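Local coordinates for protein oxidoreductase (PDB 3K1Y) that probably acts as an FMN-containing oxidoreductase of the NADPH-dependent FMN reductase family, with a flavodoxin-like fold, at residues A37-E47 and A179-V187. Sequence-based numbering, arbitrary orientation.
Sequences AVTAAVSARGE and AGELASLIV
Ala-41 and Ala-183 meet methyl to methyl, CB to CB 3.3 Å, where two helices pass with segment axes 8.3 Å apart and crossing at -51°. One turn earlier Ala-179 presses its CB against Ala-37 CB at 3.6 Å, and the small alanine side chains along this line let the backbones come close. Val-38 flanks them on the side facing the sheet: its CG1, anti to the backbone N (chi1 -176°), reaches Ile-186 CD1 at 4.1 Å. On the other flank Arg-45, bent at chi3 (-108°), sets NE 3.2 Å from Ala-183 CB, with Gly-180 O and Ser-184 N above the same guanidinium face, toward its rim. A hydrogen bond from Arg-45 NE to Ala-41 O, 2.8 Å, tilted from the guanidinium plane, ties the group back to its own helix. That helix ends in a Schellman motif, with Gly-46 as C' residue and Glu-47 N bonded to Val-42 O; Glu-47 OE1 lies 3.4 Å from Val-187 CG1, while OE2 forms a salt bridge with Arg-12. Val-38 also packs on Leu-49, and Leu-182 on Ile-122, so helices 26-44 and 165-188 jointly cover one face of the parallel sheet, ordered 2-1-3-4-5 as in flavodoxin-like folds.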
# COMPACT_ATOMS: atom_id res chain seq x y z
N ALA A 37 -7.29 20.22 19.79
CA ALA A 37 -8.14 19.18 20.36
C ALA A 37 -7.29 18.31 21.31
O ALA A 37 -7.77 17.88 22.36
CB ALA A 37 -8.74 18.33 19.24
N VAL A 38 -6.04 18.07 20.95
CA VAL A 38 -5.18 17.28 21.82
C VAL A 38 -4.99 18.05 23.12
O VAL A 38 -5.05 17.48 24.21
CB VAL A 38 -3.78 17.01 21.19
CG1 VAL A 38 -2.97 16.10 22.10
CG2 VAL A 38 -3.93 16.36 19.82
N THR A 39 -4.77 19.36 23.00
CA THR A 39 -4.58 20.20 24.18
C THR A 39 -5.80 20.10 25.09
O THR A 39 -5.66 19.99 26.31
CB THR A 39 -4.36 21.68 23.80
OG1 THR A 39 -3.14 21.79 23.05
CG2 THR A 39 -4.24 22.54 25.04
N ALA A 40 -6.99 20.13 24.51
CA ALA A 40 -8.20 20.03 25.30
C ALA A 40 -8.29 18.65 25.94
O ALA A 40 -8.60 18.53 27.13
CB ALA A 40 -9.43 20.29 24.43
N ALA A 41 -8.00 17.61 25.16
CA ALA A 41 -8.06 16.23 25.64
C ALA A 41 -7.12 15.98 26.83
O ALA A 41 -7.47 15.23 27.75
CB ALA A 41 -7.75 15.27 24.50
N VAL A 42 -5.93 16.57 26.80
CA VAL A 42 -4.98 16.40 27.90
C VAL A 42 -5.47 17.22 29.09
O VAL A 42 -5.24 16.87 30.25
CB VAL A 42 -3.58 16.87 27.52
CG1 VAL A 42 -2.71 16.95 28.77
CG2 VAL A 42 -2.98 15.93 26.51
N SER A 43 -6.14 18.33 28.79
CA SER A 43 -6.68 19.18 29.82
C SER A 43 -7.78 18.41 30.54
O SER A 43 -7.87 18.45 31.76
CB SER A 43 -7.24 20.47 29.20
OG SER A 43 -7.81 21.30 30.19
N ALA A 44 -8.60 17.70 29.78
CA ALA A 44 -9.70 16.91 30.35
C ALA A 44 -9.16 15.78 31.24
O ALA A 44 -9.83 15.32 32.16
CB ALA A 44 -10.56 16.33 29.25
N ARG A 45 -7.94 15.35 30.97
CA ARG A 45 -7.37 14.30 31.78
C ARG A 45 -6.58 14.86 32.97
O ARG A 45 -5.86 14.15 33.65
CB ARG A 45 -6.53 13.37 30.90
CG ARG A 45 -7.42 12.40 30.11
CD ARG A 45 -6.74 11.84 28.89
NE ARG A 45 -7.32 12.41 27.68
CZ ARG A 45 -8.23 11.82 26.92
NH1 ARG A 45 -8.68 10.61 27.22
NH2 ARG A 45 -8.70 12.45 25.86
N GLY A 46 -6.75 16.16 33.23
CA GLY A 46 -6.09 16.78 34.37
C GLY A 46 -4.70 17.37 34.20
O GLY A 46 -4.11 17.84 35.17
N GLU A 47 -4.18 17.36 32.97
CA GLU A 47 -2.84 17.89 32.75
C GLU A 47 -2.72 19.04 31.75
O GLU A 47 -3.70 19.44 31.13
CB GLU A 47 -1.90 16.76 32.36
CG GLU A 47 -1.49 15.93 33.55
CD GLU A 47 -0.50 14.86 33.19
OE1 GLU A 47 -0.93 13.78 32.74
OE2 GLU A 47 0.71 15.11 33.35
N ALA A 179 -7.75 12.83 18.88
CA ALA A 179 -7.19 13.63 19.97
C ALA A 179 -7.26 12.85 21.29
O ALA A 179 -6.29 12.79 22.04
CB ALA A 179 -7.95 14.94 20.09
N GLY A 180 -8.43 12.26 21.56
CA GLY A 180 -8.60 11.50 22.78
C GLY A 180 -7.68 10.30 22.82
O GLY A 180 -7.05 10.02 23.84
N GLU A 181 -7.60 9.59 21.70
CA GLU A 181 -6.74 8.41 21.63
C GLU A 181 -5.31 8.81 21.96
O GLU A 181 -4.65 8.19 22.80
CB GLU A 181 -6.80 7.79 20.23
CG GLU A 181 -7.95 6.83 20.00
CD GLU A 181 -8.26 6.61 18.52
OE1 GLU A 181 -7.31 6.44 17.73
OE2 GLU A 181 -9.46 6.61 18.15
N LEU A 182 -4.83 9.87 21.32
CA LEU A 182 -3.47 10.33 21.55
C LEU A 182 -3.30 10.86 22.99
O LEU A 182 -2.26 10.61 23.62
CB LEU A 182 -3.12 11.41 20.52
CG LEU A 182 -1.71 12.02 20.53
CD1 LEU A 182 -0.64 10.94 20.52
CD2 LEU A 182 -1.57 12.91 19.31
N ALA A 183 -4.31 11.55 23.50
CA ALA A 183 -4.24 12.10 24.86
C ALA A 183 -4.07 11.00 25.90
O ALA A 183 -3.36 11.17 26.88
CB ALA A 183 -5.48 12.93 25.17
N SER A 184 -4.73 9.86 25.68
CA SER A 184 -4.60 8.76 26.62
C SER A 184 -3.18 8.24 26.67
O SER A 184 -2.63 8.03 27.75
CB SER A 184 -5.56 7.62 26.27
OG SER A 184 -6.82 7.84 26.86
N LEU A 185 -2.58 8.00 25.50
CA LEU A 185 -1.20 7.51 25.47
C LEU A 185 -0.30 8.54 26.14
O LEU A 185 0.61 8.20 26.90
CB LEU A 185 -0.73 7.26 24.03
CG LEU A 185 -1.07 5.97 23.26
CD1 LEU A 185 -1.85 4.99 24.13
CD2 LEU A 185 -1.85 6.32 22.01
N ILE A 186 -0.56 9.82 25.87
CA ILE A 186 0.25 10.89 26.44
C ILE A 186 0.30 10.94 27.97
O ILE A 186 1.39 11.05 28.54
CB ILE A 186 -0.21 12.28 25.90
CG1 ILE A 186 0.08 12.36 24.40
CG2 ILE A 186 0.49 13.41 26.68
CD1 ILE A 186 -0.10 13.71 23.80
N VAL A 187 -0.85 10.87 28.63
CA VAL A 187 -0.87 10.95 30.09
C VAL A 187 -0.55 9.62 30.75
O VAL A 187 -0.30 9.55 31.95
CB VAL A 187 -2.23 11.46 30.62
CG1 VAL A 187 -2.57 12.79 29.96
CG2 VAL A 187 -3.33 10.42 30.36